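Local structure of uncharacterized protein YobA (Bacillus subtilis subsp. subtilis str. 168, 4QY7) at residues A[35-39]-A[40-44]. The protein is of unknown function but belongs to the DUF3221 family, adopts an OB-fold and is probably exported, being made with a signal peptide. Sequence-based numbering, arbitrary orientation.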
loop_
_atom_site.group_PDB
_atom_site.type_symbol
_atom_site.label_atom_id
_atom_site.label_comp_id
_atom_site.label_asym_id
_atom_site.label_seq_id
_atom_site.Cartn_x
_atom_site.Cartn_y
_atom_site.Cartn_z
ATOM N N TYR A 35 -9.201 -11.580 0.667
ATOM C CA TYR A 35 -7.847 -12.096 0.868
ATOM C C TYR A 35 -7.613 -13.429 0.130
ATOM O O TYR A 35 -6.507 -13.972 0.212
ATOM C CB TYR A 35 -7.547 -12.215 2.387
ATOM C CG TYR A 35 -7.545 -10.851 3.057
ATOM C CD1 TYR A 35 -6.428 -10.025 2.999
ATOM C CD2 TYR A 35 -8.696 -10.344 3.666
ATOM C CE1 TYR A 35 -6.448 -8.742 3.543
ATOM C CE2 TYR A 35 -8.736 -9.051 4.177
ATOM C CZ TYR A 35 -7.595 -8.269 4.158
ATOM O OH TYR A 35 -7.617 -6.990 4.666
ATOM N N ASN A 36 -8.592 -13.963 -0.620
ATOM C CA ASN A 36 -8.312 -15.154 -1.432
ATOM C C ASN A 36 -8.327 -14.755 -2.908
ATOM O O ASN A 36 -8.212 -15.621 -3.770
ATOM C CB ASN A 36 -9.266 -16.311 -1.117
ATOM C CG ASN A 36 -10.723 -16.077 -1.429
ATOM O OD1 ASN A 36 -11.073 -15.492 -2.471
ATOM N ND2 ASN A 36 -11.617 -16.635 -0.592
ATOM N N LEU A 37 -8.459 -13.447 -3.217
ATOM C CA LEU A 37 -8.478 -13.018 -4.606
ATOM C C LEU A 37 -7.077 -12.930 -5.152
ATOM O O LEU A 37 -6.130 -12.594 -4.424
ATOM C CB LEU A 37 -9.154 -11.643 -4.741
ATOM C CG LEU A 37 -10.636 -11.587 -4.370
ATOM C CD1 LEU A 37 -11.149 -10.162 -4.402
ATOM C CD2 LEU A 37 -11.472 -12.448 -5.300
ATOM N N SER A 38 -6.941 -13.180 -6.453
ATOM C CA SER A 38 -5.650 -13.025 -7.108
ATOM C C SER A 38 -5.358 -11.552 -7.292
ATOM O O SER A 38 -6.262 -10.709 -7.197
ATOM C CB SER A 38 -5.646 -13.713 -8.472
ATOM O OG SER A 38 -6.531 -13.030 -9.350
ATOM N N GLU A 39 -4.115 -11.229 -7.623
ATOM C CA GLU A 39 -3.777 -9.850 -7.910
ATOM C C GLU A 39 -4.642 -9.321 -9.061
ATOM O O GLU A 39 -5.152 -8.216 -8.954
ATOM C CB GLU A 39 -2.290 -9.721 -8.240
ATOM C CG GLU A 39 -1.917 -8.278 -8.518
ATOM C CD GLU A 39 -0.435 -8.009 -8.583
ATOM O OE1 GLU A 39 0.360 -8.840 -8.089
ATOM O OE2 GLU A 39 -0.079 -6.913 -9.066
ATOM N N GLY A 40 -4.859 -10.131 -10.107
ATOM C CA GLY A 40 -5.707 -9.741 -11.231
ATOM C C GLY A 40 -7.133 -9.441 -10.819
ATOM O O GLY A 40 -7.740 -8.474 -11.285
ATOM N N GLN A 41 -7.683 -10.267 -9.926
ATOM C CA GLN A 41 -9.049 -10.073 -9.440
ATOM C C GLN A 41 -9.155 -8.837 -8.572
ATOM O O GLN A 41 -10.186 -8.149 -8.619
ATOM C CB GLN A 41 -9.504 -11.287 -8.645
ATOM C CG GLN A 41 -9.847 -12.486 -9.530
ATOM C CD GLN A 41 -10.155 -13.710 -8.713
ATOM O OE1 GLN A 41 -9.406 -14.080 -7.797
ATOM N NE2 GLN A 41 -11.267 -14.382 -9.021
ATOM N N LEU A 42 -8.119 -8.576 -7.736
ATOM C CA LEU A 42 -8.095 -7.354 -6.925
ATOM C C LEU A 42 -8.044 -6.139 -7.821
ATOM O O LEU A 42 -8.741 -5.167 -7.526
ATOM C CB LEU A 42 -6.875 -7.303 -5.991
ATOM C CG LEU A 42 -6.883 -8.266 -4.826
ATOM C CD1 LEU A 42 -5.511 -8.380 -4.250
ATOM C CD2 LEU A 42 -7.884 -7.838 -3.731
HETATM N N MSE A 43 -7.214 -6.200 -8.918
HETATM C CA MSE A 43 -7.100 -5.081 -9.867
HETATM C C MSE A 43 -8.470 -4.743 -10.457
HETATM O O MSE A 43 -8.793 -3.563 -10.619
HETATM C CB MSE A 43 -6.088 -5.391 -10.990
HETATM C CG MSE A 43 -4.649 -5.555 -10.498
HETATM SE SE MSE A 43 -3.875 -3.927 -9.854
HETATM C CE MSE A 43 -2.699 -4.606 -8.531
ATOM N N ASN A 44 -9.290 -5.764 -10.738
ATOM C CA ASN A 44 -10.641 -5.565 -11.285
ATOM C C ASN A 44 -11.614 -5.028 -10.227
ATOM O O ASN A 44 -12.264 -4.008 -10.450
ATOM C CB ASN A 44 -11.169 -6.880 -11.841
ATOM C CG ASN A 44 -12.535 -6.755 -12.453
ATOM O OD1 ASN A 44 -12.721 -6.006 -13.416
ATOM N ND2 ASN A 44 -13.523 -7.455 -11.889
HETATM O O HOH W 1 -8.903 -16.493 -6.988
#
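A capping box between S38 and Q41 starts helix 39-45. S38 is the N-cap. Its OG accepts from Q41 N at 3.0 Å, and Q41 OE1 accepts in return from S38 N at 2.9 Å. That second bond is nearly straight (172°) and lies in the plane of the amide carbonyl, on a lone pair. A chi1 of 67° tucks S38 OG over its own backbone, facing the Q41 backbone N-H. The Q41 chain is extended beyond CG and runs back past OG to S38 N. The straight bond from S38 N fixes how the Q41 amide is turned, with a weak bond from the S38 hydroxyl adding to it. A water 2.6 Å from Q41 OE1 can donate to it, and weakly to N36 O.

L37 lies across the Q41 side chain, roughly perpendicular to it. Its CD2 is 3.6 Å from Q41 OE1, while CD1 meets L42 CD2 at 4.1 Å. This pairing of the residue before the N-cap with the fourth after it is a hydrophobic staple, a common companion of a capping box. L42 is buried and also packs on V14 and L15 of strand 7-16, joining helix to sheet. Shortening L42 to an alanine is likely to leave L37 CD1 without its methyl partner and open a gap against V14 and L15.

The helical backbone bonds begin with L42 N to S38 O and M43 N to E39 O, both 2.9 Å. E39 and selenomethionine M43 run alongside each other in the same direction, with E39 OE2 3.5 Å from M43 CE. Both also touch I22 of strand 20-24.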